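Local coordinates for protein alpha-1,2-mannosidase (Bacteroides thetaiotaomicron, PDB 2WW2) that hydrolyses alpha-mannosides with inversion, as a calcium-dependent glycoside hydrolase of family 92 from a human gut symbiont, at residues 97-102 with 115-120; 119-124 with 132-137; 652-657 with 694-699; 687-692 with 710-715. All coordinates share one frame; numbering follows the deposited sequence. Where two conformers were deposited one is given.

Contact 1: residues 97-102 with 115-120. With NA (sodium ion), chain E.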
loop_
_atom_site.group_PDB
_atom_site.type_symbol
_atom_site.label_atom_id
_atom_site.label_comp_id
_atom_site.label_asym_id
_atom_site.label_seq_id
_atom_site.Cartn_x
_atom_site.Cartn_y
_atom_site.Cartn_z
ATOM N N LEU A 97 18.585 -37.469 8.982
ATOM C CA LEU A 97 18.806 -36.132 8.467
ATOM C C LEU A 97 20.194 -36.119 7.877
ATOM O O LEU A 97 21.162 -36.086 8.615
ATOM C CB LEU A 97 18.781 -35.118 9.613
ATOM C CG LEU A 97 17.463 -34.675 10.242
ATOM C CD1 LEU A 97 16.479 -34.164 9.225
ATOM C CD2 LEU A 97 16.884 -35.801 11.071
ATOM N N VAL A 98 20.305 -36.127 6.557
ATOM C CA VAL A 98 21.606 -36.257 5.942
ATOM C C VAL A 98 21.881 -35.026 5.086
ATOM O O VAL A 98 21.103 -34.721 4.171
ATOM C CB VAL A 98 21.675 -37.511 5.058
ATOM C CG1 VAL A 98 23.099 -37.686 4.509
ATOM C CG2 VAL A 98 21.234 -38.741 5.852
ATOM N N PRO A 99 22.980 -34.315 5.385
ATOM C CA PRO A 99 23.258 -33.059 4.688
ATOM C C PRO A 99 23.654 -33.260 3.216
ATOM O O PRO A 99 24.390 -34.201 2.889
ATOM C CB PRO A 99 24.414 -32.418 5.493
ATOM C CG PRO A 99 24.877 -33.446 6.488
ATOM C CD PRO A 99 23.897 -34.598 6.507
ATOM N N PHE A 100 23.173 -32.361 2.361
ATOM C CA PHE A 100 23.499 -32.365 0.929
ATOM C C PHE A 100 23.519 -30.924 0.418
ATOM O O PHE A 100 22.939 -30.022 1.034
ATOM C CB PHE A 100 22.477 -33.192 0.123
ATOM C CG PHE A 100 21.122 -32.548 0.010
ATOM C CD1 PHE A 100 20.765 -31.858 -1.146
ATOM C CD2 PHE A 100 20.201 -32.642 1.051
ATOM C CE1 PHE A 100 19.520 -31.232 -1.253
ATOM C CE2 PHE A 100 18.956 -32.033 0.959
ATOM C CZ PHE A 100 18.601 -31.347 -0.208
ATOM N N SER A 101 24.170 -30.718 -0.718
ATOM C CA SER A 101 24.213 -29.405 -1.365
ATOM C C SER A 101 23.457 -29.460 -2.677
ATOM O O SER A 101 23.524 -30.472 -3.395
ATOM C CB SER A 101 25.673 -29.034 -1.646
ATOM O OG SER A 101 25.730 -27.894 -2.468
ATOM N N HIS A 102 22.717 -28.395 -2.998
ATOM C CA HIS A 102 22.054 -28.340 -4.298
ATOM C C HIS A 102 23.089 -28.378 -5.424
ATOM O O HIS A 102 22.743 -28.671 -6.555
ATOM C CB HIS A 102 21.173 -27.088 -4.433
ATOM C CG HIS A 102 19.987 -27.077 -3.513
ATOM N ND1 HIS A 102 18.951 -27.981 -3.622
ATOM C CD2 HIS A 102 19.655 -26.249 -2.491
ATOM C CE1 HIS A 102 18.046 -27.731 -2.695
ATOM N NE2 HIS A 102 18.450 -26.688 -1.990
ATOM N N THR A 115 24.129 -36.314 -4.435
ATOM C CA THR A 115 25.268 -36.862 -3.703
ATOM C C THR A 115 25.343 -36.116 -2.388
ATOM O O THR A 115 25.380 -34.869 -2.355
ATOM C CB THR A 115 26.563 -36.678 -4.494
ATOM O OG1 THR A 115 26.398 -37.292 -5.774
ATOM C CG2 THR A 115 27.773 -37.299 -3.761
ATOM N N PHE A 116 25.304 -36.867 -1.296
ATOM C CA PHE A 116 25.334 -36.271 0.019
ATOM C C PHE A 116 26.726 -35.793 0.372
ATOM O O PHE A 116 27.705 -36.143 -0.298
ATOM C CB PHE A 116 24.764 -37.266 1.047
ATOM C CG PHE A 116 23.323 -37.621 0.774
ATOM C CD1 PHE A 116 22.307 -36.805 1.235
ATOM C CD2 PHE A 116 22.994 -38.751 0.023
ATOM C CE1 PHE A 116 20.978 -37.113 0.983
ATOM C CE2 PHE A 116 21.667 -39.070 -0.244
ATOM C CZ PHE A 116 20.654 -38.242 0.239
ATOM N N ASN A 117 26.824 -34.970 1.411
ATOM C CA ASN A 117 28.132 -34.451 1.807
ATOM C C ASN A 117 29.100 -35.575 2.169
ATOM O O ASN A 117 30.311 -35.415 2.018
ATOM C CB ASN A 117 28.008 -33.466 2.995
ATOM C CG ASN A 117 27.346 -32.136 2.611
ATOM O OD1 ASN A 117 26.977 -31.906 1.449
ATOM N ND2 ASN A 117 27.179 -31.252 3.607
ATOM N N ASN A 118 28.579 -36.710 2.641
ATOM C CA ASN A 118 29.451 -37.829 3.033
ATOM C C ASN A 118 29.887 -38.677 1.829
ATOM O O ASN A 118 30.579 -39.681 1.985
ATOM C CB ASN A 118 28.787 -38.722 4.100
ATOM C CG ASN A 118 27.492 -39.353 3.607
ATOM O OD1 ASN A 118 27.209 -39.331 2.417
ATOM N ND2 ASN A 118 26.699 -39.916 4.520
ATOM N N GLY A 119 29.464 -38.277 0.639
ATOM C CA GLY A 119 29.892 -38.942 -0.580
ATOM C C GLY A 119 28.942 -40.010 -1.093
ATOM O O GLY A 119 29.135 -40.540 -2.187
ATOM N N LEU A 120 27.897 -40.329 -0.329
ATOM C CA LEU A 120 26.948 -41.322 -0.807
ATOM C C LEU A 120 26.178 -40.726 -1.980
ATOM O O LEU A 120 25.651 -39.619 -1.879
ATOM C CB LEU A 120 25.973 -41.738 0.305
ATOM C CG LEU A 120 24.967 -42.848 -0.056
ATOM C CD1 LEU A 120 24.620 -43.689 1.208
ATOM C CD2 LEU A 120 23.682 -42.311 -0.728
HETATM NA NA NA E . 21.791 -28.653 -8.684
HETATM O O HOH W 1 26.165 -36.207 4.259
HETATM O O HOH W 2 26.261 -32.631 -1.195
HETATM O O HOH W 3 19.499 -28.549 -7.935
HETATM O O HOH W 4 20.982 -28.353 -10.977
HETATM O O HOH W 5 23.960 -28.882 -9.658
HETATM O O HOH W 6 21.707 -26.156 -8.366
#
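P99 and N117 join the two backbones with one nearly straight bond, N117 N to P99 O at 2.9 Å (179° at the hydrogen), where segments 97-102 and 115-120 run with end-to-end directions 123° apart. The same P99 O accepts from water 1, which takes the N-H of N118, and it also lies in the plane of the F116 ring, at its edge.

V98 and F116 carry the apolar part, crossing at about a right angle. With CG1 anti to its own backbone N (chi1 -175°), V98 brings that methyl to 3.5 Å from F116 CD1. F100 gives CB to the same ring atom, 3.8 Å from F116 CD1, while its own ring leads away.

N117 lays its amide along P99 and F100: ND2 is 3.5 Å from the ring atom P99 CB, and OD1 is 3.5 Å from the backbone atom F100 CA. Water 2 bridges the two segments, donating to N117 OD1 and T115 O and accepting from S101 N. In N118, OD1 accepts from L120 N in an Asx turn, which overlaps the type I turn of F116 to G119.

At H102 the chain turns a corner, and a sodium ion sits on H102 O at 2.3 Å, with E105 O and four waters completing its shell. The contact is the open end of an antiparallel beta hairpin, strands 98-108 and 111-116, in the family 92 N-terminal domain.

Contact 2: residues 119-124 with 132-137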
loop_
_atom_site.group_PDB
_atom_site.type_symbol
_atom_site.label_atom_id
_atom_site.label_comp_id
_atom_site.label_asym_id
_atom_site.label_seq_id
_atom_site.Cartn_x
_atom_site.Cartn_y
_atom_site.Cartn_z
ATOM N N GLY A 119 29.464 -38.277 0.639
ATOM C CA GLY A 119 29.892 -38.942 -0.580
ATOM C C GLY A 119 28.942 -40.010 -1.093
ATOM O O GLY A 119 29.135 -40.540 -2.187
ATOM N N LEU A 120 27.897 -40.329 -0.329
ATOM C CA LEU A 120 26.948 -41.322 -0.807
ATOM C C LEU A 120 26.178 -40.726 -1.980
ATOM O O LEU A 120 25.651 -39.619 -1.879
ATOM C CB LEU A 120 25.973 -41.738 0.305
ATOM C CG LEU A 120 24.967 -42.848 -0.056
ATOM C CD1 LEU A 120 24.620 -43.689 1.208
ATOM C CD2 LEU A 120 23.682 -42.311 -0.728
ATOM N N GLN A 121 26.117 -41.449 -3.098
ATOM C CA GLN A 121 25.362 -40.948 -4.244
ATOM C C GLN A 121 24.180 -41.856 -4.495
ATOM O O GLN A 121 24.282 -43.071 -4.335
ATOM C CB GLN A 121 26.249 -40.866 -5.495
ATOM C CG GLN A 121 25.512 -40.335 -6.758
ATOM C CD GLN A 121 24.793 -41.422 -7.536
ATOM O OE1 GLN A 121 25.145 -42.599 -7.458
ATOM N NE2 GLN A 121 23.780 -41.033 -8.301
ATOM N N THR A 122 23.051 -41.279 -4.874
ATOM C CA THR A 122 21.898 -42.091 -5.249
ATOM C C THR A 122 21.101 -41.403 -6.348
ATOM O O THR A 122 21.091 -40.172 -6.437
ATOM C CB THR A 122 21.004 -42.413 -4.021
ATOM O OG1 THR A 122 19.961 -43.319 -4.410
ATOM C CG2 THR A 122 20.381 -41.170 -3.455
ATOM N N SER A 123 20.496 -42.193 -7.233
ATOM C CA SER A 123 19.498 -41.634 -8.133
ATOM C C SER A 123 18.325 -42.590 -8.294
ATOM O O SER A 123 18.426 -43.799 -7.998
ATOM C CB SER A 123 20.088 -41.213 -9.482
ATOM O OG SER A 123 20.266 -42.303 -10.368
ATOM N N LEU A 124 17.197 -42.034 -8.708
ATOM C CA LEU A 124 16.005 -42.830 -8.906
ATOM C C LEU A 124 15.254 -42.328 -10.131
ATOM O O LEU A 124 15.248 -41.134 -10.428
ATOM C CB LEU A 124 15.099 -42.750 -7.669
ATOM C CG LEU A 124 14.590 -41.370 -7.251
ATOM C CD1 LEU A 124 13.252 -41.524 -6.601
ATOM C CD2 LEU A 124 15.544 -40.659 -6.299
ATOM N N VAL A 132 13.184 -47.295 -9.806
ATOM C CA VAL A 132 14.431 -48.025 -9.610
ATOM C C VAL A 132 15.454 -47.021 -9.118
ATOM O O VAL A 132 15.481 -45.910 -9.624
ATOM C CB VAL A 132 14.896 -48.740 -10.907
ATOM C CG1 VAL A 132 16.261 -49.397 -10.713
ATOM C CG2 VAL A 132 13.864 -49.799 -11.341
ATOM N N PHE A 133 16.227 -47.401 -8.092
ATOM C CA PHE A 133 17.293 -46.576 -7.523
ATOM C C PHE A 133 18.645 -47.193 -7.892
ATOM O O PHE A 133 18.749 -48.421 -8.033
ATOM C CB PHE A 133 17.258 -46.608 -5.981
ATOM C CG PHE A 133 16.094 -45.875 -5.348
ATOM C CD1 PHE A 133 16.312 -44.740 -4.561
ATOM C CD2 PHE A 133 14.794 -46.336 -5.510
ATOM C CE1 PHE A 133 15.246 -44.068 -3.961
ATOM C CE2 PHE A 133 13.717 -45.656 -4.908
ATOM C CZ PHE A 133 13.944 -44.534 -4.133
ATOM N N GLU A 134 19.685 -46.366 -7.969
ATOM C CA GLU A 134 21.052 -46.865 -7.868
ATOM C C GLU A 134 21.594 -46.214 -6.601
ATOM O O GLU A 134 21.215 -45.089 -6.276
ATOM C CB GLU A 134 21.893 -46.425 -9.074
ATOM C CG GLU A 134 22.140 -44.879 -9.046
ATOM C CD GLU A 134 22.912 -44.323 -10.242
ATOM O OE1 GLU A 134 23.737 -45.069 -10.839
ATOM O OE2 GLU A 134 22.681 -43.122 -10.572
ATOM N N VAL A 135 22.441 -46.913 -5.847
ATOM C CA VAL A 135 23.109 -46.279 -4.724
ATOM C C VAL A 135 24.606 -46.584 -4.819
ATOM O O VAL A 135 24.980 -47.739 -4.992
ATOM C CB VAL A 135 22.593 -46.788 -3.353
ATOM C CG1 VAL A 135 23.346 -46.065 -2.230
ATOM C CG2 VAL A 135 21.055 -46.621 -3.205
ATOM N N SER A 136 25.442 -45.546 -4.743
ATOM C CA SER A 136 26.883 -45.708 -4.642
ATOM C C SER A 136 27.329 -45.369 -3.211
ATOM O O SER A 136 27.297 -44.199 -2.805
ATOM C CB SER A 136 27.560 -44.772 -5.647
ATOM O OG SER A 136 28.957 -44.943 -5.647
ATOM N N PHE A 137 27.725 -46.373 -2.431
ATOM C CA PHE A 137 28.081 -46.148 -1.018
ATOM C C PHE A 137 29.532 -45.683 -0.890
ATOM O O PHE A 137 30.376 -46.160 -1.622
ATOM C CB PHE A 137 27.924 -47.451 -0.204
ATOM C CG PHE A 137 26.485 -47.862 0.043
ATOM C CD1 PHE A 137 25.728 -47.242 1.025
ATOM C CD2 PHE A 137 25.912 -48.874 -0.697
ATOM C CE1 PHE A 137 24.429 -47.624 1.269
ATOM C CE2 PHE A 137 24.607 -49.267 -0.468
ATOM C CZ PHE A 137 23.860 -48.628 0.516
#
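E134 and S123 meet on one face of an antiparallel pair, where the E134 carboxylate fills the notch between S123 and Q121. Its CG stands between the backbone N and the carbonyl carbon (chi1 69°), and the extended chain beyond carries OE2 to the other strand. S123 OG donates to E134 OE2 at 2.6 Å on the anti side; Q121 NE2 reaches E134 OE2 from the opposite face, at 3.3 Å, well above the carboxylate plane. E134 OE1 forms a salt bridge with K228. An alanine in place of E134 would probably leave S123 OG and Q121 NE2 without their shared acceptor and K228 without its charge mate.

On the reverse face the bumps are mostly apolar. L124 CB rests over the centre of the F133 ring, 3.8 Å from its centroid, while T122 OG1 sits at that ring's edge and donates to E134 O at 2.9 Å. V135 CG1 sits over the centre of the F137 ring, and L120 packs beside both, its CD1 3.7 Å from F137 CD1.

The hairpin lies between strands 111-116 and 229-236. S123 and E134 face V256 of helix 256-271, whereas L120, V135 and F133 lean on P84 and I82 of strand 80-86.

Contact 3: residues 652-657 with 694-699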
loop_
_atom_site.group_PDB
_atom_site.type_symbol
_atom_site.label_atom_id
_atom_site.label_comp_id
_atom_site.label_asym_id
_atom_site.label_seq_id
_atom_site.Cartn_x
_atom_site.Cartn_y
_atom_site.Cartn_z
ATOM N N TYR A 652 -11.192 -20.668 -28.589
ATOM C CA TYR A 652 -10.042 -20.164 -27.850
ATOM C C TYR A 652 -9.782 -18.723 -28.273
ATOM O O TYR A 652 -9.580 -18.460 -29.468
ATOM C CB TYR A 652 -8.799 -21.031 -28.159
ATOM C CG TYR A 652 -8.994 -22.514 -27.918
ATOM C CD1 TYR A 652 -8.574 -23.105 -26.730
ATOM C CD2 TYR A 652 -9.612 -23.320 -28.876
ATOM C CE1 TYR A 652 -8.738 -24.451 -26.506
ATOM C CE2 TYR A 652 -9.791 -24.665 -28.655
ATOM C CZ TYR A 652 -9.345 -25.226 -27.466
ATOM O OH TYR A 652 -9.529 -26.564 -27.246
ATOM N N ALA A 653 -9.804 -17.790 -27.314
ATOM C CA ALA A 653 -9.541 -16.391 -27.616
ATOM C C ALA A 653 -8.064 -16.209 -27.954
ATOM O O ALA A 653 -7.190 -16.783 -27.307
ATOM C CB ALA A 653 -9.953 -15.480 -26.445
ATOM N N ILE A 654 -7.802 -15.412 -28.981
ATOM C CA ILE A 654 -6.440 -15.173 -29.448
ATOM C C ILE A 654 -5.727 -14.097 -28.603
ATOM O O ILE A 654 -6.290 -13.034 -28.298
ATOM C CB ILE A 654 -6.424 -14.878 -30.967
ATOM C CG1 ILE A 654 -6.793 -16.171 -31.704
ATOM C CG2 ILE A 654 -5.011 -14.398 -31.432
ATOM C CD1 ILE A 654 -7.145 -15.996 -33.167
ATOM N N GLY A 655 -4.506 -14.410 -28.187
ATOM C CA GLY A 655 -3.698 -13.450 -27.454
ATOM C C GLY A 655 -2.582 -13.003 -28.370
ATOM O O GLY A 655 -2.817 -12.323 -29.373
ATOM N N SER A 656 -1.371 -13.435 -28.050
ATOM C CA SER A 656 -0.195 -13.132 -28.851
ATOM C C SER A 656 0.830 -14.190 -28.476
ATOM O O SER A 656 1.094 -14.382 -27.279
ATOM C CB SER A 656 0.319 -11.727 -28.507
ATOM O OG SER A 656 1.563 -11.487 -29.118
ATOM N N PRO A 657 1.364 -14.916 -29.477
ATOM C CA PRO A 657 2.250 -16.056 -29.235
ATOM C C PRO A 657 3.601 -15.568 -28.729
ATOM O O PRO A 657 4.026 -14.439 -29.054
ATOM C CB PRO A 657 2.424 -16.673 -30.627
ATOM C CG PRO A 657 2.277 -15.495 -31.570
ATOM C CD PRO A 657 1.227 -14.618 -30.913
ATOM N N GLN A 694 -6.093 -17.312 -45.874
ATOM C CA GLN A 694 -7.146 -16.307 -46.056
ATOM C C GLN A 694 -7.078 -15.244 -44.968
ATOM O O GLN A 694 -6.816 -15.556 -43.808
ATOM C CB GLN A 694 -8.528 -16.966 -46.034
ATOM C CG GLN A 694 -8.613 -18.313 -46.765
ATOM C CD GLN A 694 -8.274 -18.229 -48.241
ATOM O OE1 GLN A 694 -8.719 -17.315 -48.951
ATOM N NE2 GLN A 694 -7.482 -19.204 -48.726
ATOM N N GLU A 695 -7.320 -13.989 -45.332
ATOM C CA GLU A 695 -7.323 -12.908 -44.347
ATOM C C GLU A 695 -8.223 -13.309 -43.176
ATOM O O GLU A 695 -9.319 -13.806 -43.376
ATOM C CB GLU A 695 -7.826 -11.610 -44.976
ATOM C CG GLU A 695 -7.850 -10.415 -44.028
ATOM C CD GLU A 695 -8.320 -9.160 -44.731
ATOM O OE1 GLU A 695 -7.514 -8.574 -45.486
ATOM O OE2 GLU A 695 -9.498 -8.776 -44.558
ATOM N N PHE A 696 -7.752 -13.082 -41.957
ATOM C CA PHE A 696 -8.431 -13.581 -40.766
ATOM C C PHE A 696 -8.415 -12.467 -39.741
ATOM O O PHE A 696 -7.354 -11.971 -39.400
ATOM C CB PHE A 696 -7.678 -14.812 -40.248
ATOM C CG PHE A 696 -8.147 -15.311 -38.909
ATOM C CD1 PHE A 696 -9.257 -16.148 -38.808
ATOM C CD2 PHE A 696 -7.444 -14.980 -37.755
ATOM C CE1 PHE A 696 -9.669 -16.636 -37.579
ATOM C CE2 PHE A 696 -7.846 -15.459 -36.509
ATOM C CZ PHE A 696 -8.961 -16.294 -36.421
ATOM N N THR A 697 -9.592 -12.037 -39.301
ATOM C CA THR A 697 -9.691 -10.921 -38.360
ATOM C C THR A 697 -10.458 -11.277 -37.075
ATOM O O THR A 697 -10.626 -10.422 -36.203
ATOM C CB THR A 697 -10.361 -9.688 -38.998
ATOM O OG1 THR A 697 -11.717 -10.002 -39.322
ATOM C CG2 THR A 697 -9.623 -9.254 -40.286
ATOM N N ARG A 698 -10.916 -12.521 -36.949
ATOM C CA ARG A 698 -11.598 -12.936 -35.715
ATOM C C ARG A 698 -10.619 -12.985 -34.546
ATOM O O ARG A 698 -9.445 -13.291 -34.741
ATOM C CB ARG A 698 -12.271 -14.299 -35.883
ATOM C CG ARG A 698 -13.421 -14.259 -36.871
ATOM C CD ARG A 698 -14.154 -15.603 -36.940
ATOM N NE ARG A 698 -13.336 -16.708 -37.437
ATOM C CZ ARG A 698 -13.197 -17.042 -38.722
ATOM N NH1 ARG A 698 -13.797 -16.329 -39.683
ATOM N NH2 ARG A 698 -12.446 -18.088 -39.056
ATOM N N ASN A 699 -11.104 -12.688 -33.341
ATOM C CA ASN A 699 -10.244 -12.700 -32.147
ATOM C C ASN A 699 -10.279 -14.039 -31.424
ATOM O O ASN A 699 -9.948 -14.118 -30.238
ATOM C CB ASN A 699 -10.636 -11.587 -31.170
ATOM C CG ASN A 699 -10.424 -10.196 -31.755
ATOM O OD1 ASN A 699 -9.470 -9.962 -32.494
ATOM N ND2 ASN A 699 -11.311 -9.267 -31.412
#
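I654 and N699 supply most of the buried surface, and their backbones meet directly. I654 N donates to N699 O at 2.8 Å, with the hydrogen almost in line (178°), although the donor stands above the carbonyl plane, 43° out of it. A653 CA adds a weaker CH contact to the same N699 O, at 3.5 Å.

The side chain of I654 does the rest. CB and CG1 lie close to the carbonyl group of N699. CG1 is anti to the carbonyl carbon of I654 itself, and the extended second torsion (chi2 166°) places CD1 at F696, the third main contributor. The two side chains reach toward each other tip to tip: I654 CD1 lies in the plane of the F696 ring at its edge, 3.5 Å from F696 CE2 and 3.7 Å from F696 CZ. R698 O comes to 3.9 Å from I654 CD1.

The backbone bond lies beside a small antiparallel sheet in the family 92 catalytic domain, where strand 651-654 runs between 642-643 and 700-702; the backbones of Y652 and L701 bond a little further along. An alanine in place of I654 would probably open a gap at the F696 ring edge and leave that ring freer to shift, since the methyl that meets it is lost.

R698 folds back on F696 from within its own segment, its backbone N over one face of the ring and its guanidinium NH2 at the edge; the same NH2 makes a salt bridge to E705. N699 ND2 turns elsewhere, to the carbonyls of G725 and D595.

Contact 4: residues 687-692 with 710-715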
loop_
_atom_site.group_PDB
_atom_site.type_symbol
_atom_site.label_atom_id
_atom_site.label_comp_id
_atom_site.label_asym_id
_atom_site.label_seq_id
_atom_site.Cartn_x
_atom_site.Cartn_y
_atom_site.Cartn_z
ATOM N N ARG A 687 -0.391 -7.418 -36.474
ATOM C CA ARG A 687 -0.748 -6.432 -37.496
ATOM C C ARG A 687 -1.727 -7.045 -38.490
ATOM O O ARG A 687 -2.737 -6.425 -38.857
ATOM C CB ARG A 687 0.492 -5.897 -38.223
ATOM C CG ARG A 687 0.159 -4.921 -39.357
ATOM C CD ARG A 687 1.411 -4.343 -40.022
ATOM N NE ARG A 687 2.268 -5.387 -40.575
ATOM C CZ ARG A 687 2.082 -5.966 -41.756
ATOM N NH1 ARG A 687 1.061 -5.606 -42.531
ATOM N NH2 ARG A 687 2.930 -6.905 -42.169
ATOM N N LYS A 688 -1.427 -8.262 -38.924
ATOM C CA LYS A 688 -2.241 -8.949 -39.919
ATOM C C LYS A 688 -2.208 -10.448 -39.640
ATOM O O LYS A 688 -1.221 -10.961 -39.096
ATOM C CB LYS A 688 -1.660 -8.659 -41.310
ATOM C CG LYS A 688 -2.486 -9.180 -42.465
ATOM C CD LYS A 688 -1.779 -8.905 -43.806
ATOM C CE LYS A 688 -2.542 -9.571 -44.952
ATOM N NZ LYS A 688 -1.676 -9.887 -46.135
ATOM N N ALA A 689 -3.270 -11.157 -40.010
ATOM C CA ALA A 689 -3.263 -12.621 -39.897
ATOM C C ALA A 689 -3.890 -13.308 -41.120
ATOM O O ALA A 689 -4.855 -12.813 -41.704
ATOM C CB ALA A 689 -3.972 -13.063 -38.618
ATOM N N LEU A 690 -3.296 -14.427 -41.522
ATOM C CA LEU A 690 -3.908 -15.348 -42.466
ATOM C C LEU A 690 -4.207 -16.668 -41.752
ATOM O O LEU A 690 -3.344 -17.218 -41.049
ATOM C CB LEU A 690 -2.978 -15.598 -43.657
ATOM C CG LEU A 690 -2.461 -14.405 -44.463
ATOM C CD1 LEU A 690 -1.465 -14.878 -45.509
ATOM C CD2 LEU A 690 -3.617 -13.652 -45.133
ATOM N N LEU A 691 -5.428 -17.165 -41.900
ATOM C CA LEU A 691 -5.753 -18.509 -41.451
ATOM C C LEU A 691 -5.896 -19.379 -42.687
ATOM O O LEU A 691 -6.770 -19.130 -43.529
ATOM C CB LEU A 691 -7.041 -18.531 -40.630
ATOM C CG LEU A 691 -7.533 -19.904 -40.175
ATOM C CD1 LEU A 691 -6.495 -20.632 -39.270
ATOM C CD2 LEU A 691 -8.867 -19.767 -39.438
ATOM N N ASN A 692 -5.013 -20.364 -42.826
ATOM C CA ASN A 692 -5.000 -21.199 -44.012
ATOM C C ASN A 692 -5.014 -20.347 -45.286
ATOM O O ASN A 692 -5.674 -20.677 -46.275
ATOM C CB ASN A 692 -6.165 -22.189 -43.963
ATOM C CG ASN A 692 -6.139 -23.046 -42.698
ATOM O OD1 ASN A 692 -7.125 -23.137 -41.966
ATOM N ND2 ASN A 692 -4.994 -23.652 -42.424
ATOM N N GLY A 710 -3.690 -27.051 -39.944
ATOM C CA GLY A 710 -3.566 -25.895 -40.822
ATOM C C GLY A 710 -2.552 -24.926 -40.252
ATOM O O GLY A 710 -1.599 -25.337 -39.586
ATOM N N GLU A 711 -2.766 -23.636 -40.498
ATOM C CA GLU A 711 -1.789 -22.634 -40.085
ATOM C C GLU A 711 -2.411 -21.273 -39.848
ATOM O O GLU A 711 -3.167 -20.765 -40.688
ATOM C CB GLU A 711 -0.660 -22.503 -41.119
ATOM C CG GLU A 711 0.392 -21.458 -40.728
ATOM C CD GLU A 711 1.667 -21.545 -41.563
ATOM O OE1 GLU A 711 1.863 -22.568 -42.252
ATOM O OE2 GLU A 711 2.476 -20.591 -41.534
ATOM N N LEU A 712 -2.088 -20.693 -38.693
ATOM C CA LEU A 712 -2.363 -19.293 -38.425
ATOM C C LEU A 712 -1.053 -18.532 -38.584
ATOM O O LEU A 712 -0.125 -18.708 -37.784
ATOM C CB LEU A 712 -2.890 -19.129 -37.002
ATOM C CG LEU A 712 -3.292 -17.714 -36.607
ATOM C CD1 LEU A 712 -4.436 -17.162 -37.510
ATOM C CD2 LEU A 712 -3.655 -17.663 -35.102
ATOM N N ASN A 713 -0.975 -17.702 -39.622
ATOM C CA ASN A 713 0.246 -16.966 -39.981
ATOM C C ASN A 713 0.123 -15.510 -39.548
ATOM O O ASN A 713 -0.629 -14.743 -40.156
ATOM C CB ASN A 713 0.479 -17.068 -41.498
ATOM C CG ASN A 713 1.697 -16.275 -41.988
ATOM O OD1 ASN A 713 2.378 -15.597 -41.234
ATOM N ND2 ASN A 713 1.965 -16.372 -43.279
ATOM N N LEU A 714 0.866 -15.129 -38.505
ATOM C CA LEU A 714 0.746 -13.794 -37.946
ATOM C C LEU A 714 1.903 -12.888 -38.377
ATOM O O LEU A 714 3.059 -13.316 -38.376
ATOM C CB LEU A 714 0.703 -13.866 -36.420
ATOM C CG LEU A 714 -0.329 -14.805 -35.811
ATOM C CD1 LEU A 714 -0.154 -14.873 -34.286
ATOM C CD2 LEU A 714 -1.721 -14.319 -36.169
ATOM N N SER A 715 1.575 -11.644 -38.736
ATOM C CA SER A 715 2.572 -10.607 -38.992
ATOM C C SER A 715 2.640 -9.742 -37.743
ATOM O O SER A 715 1.679 -9.018 -37.439
ATOM C CB SER A 715 2.155 -9.744 -40.183
ATOM O OG SER A 715 2.034 -10.528 -41.355
HETATM O O HOH W 7 0.080 -12.548 -41.777
#
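R687 and S715 meet where the antiparallel pair is irregular: R687 and K688 both stand opposite S715, a classic beta bulge. R687 N donates to S715 O at 2.8 Å, and S715 N donates to K688 O, so that the two residues share S715 as partner.

From its root the R687 side chain stays by its partner. CB lies 3.4 Å from S715 O; the chain then runs out with CG anti to the backbone N (chi1 177°) and bends at chi3 (59°), which swings NE round. CZ lies 4.1 Å from S715 CB, and NH2 closes to 3.6 Å from S715 CB, with S715 OG slightly farther off. S715 OG shares water 7 with N713 O, to which the water donates at 2.8 Å.

Beyond the bulge the register is regular, L690 and N713 exchanging both backbone bonds. On the opposite face from K688 and S715, A689 CB packs on L714 CD2 at 3.6 Å, while L712 CD1 leans over L690 O.

Strand 685-691 lies between 710-717 and the short edge strand 694-695. On its other side, 710-717 pairs with 671-675, whose F672 meets both L691 and L712; F696 also packs on these two leucines.

In the fold
From the N terminus, contact 1 closes the hairpin of strands 98-108 and 111-116. Contact 2 begins on the stretch where contact 1 ends, the two sharing G119 and L120, and closes the next hairpin, so that successive neighbouring strands are joined; T115 and F116 also pack on Q121 and T122. The other pair lies in the family 92 catalytic domain, with centres about 51 to 53 Å from the centres of contacts 1 and 2. Contact 3 closes a longer loop, and contact 4 opens inside it and closes after it, so the two cross. F696 joins them, its N probably hydrogen-bonded to A689 O, tying the small sheet around 651-654 to the six-stranded mixed sheet.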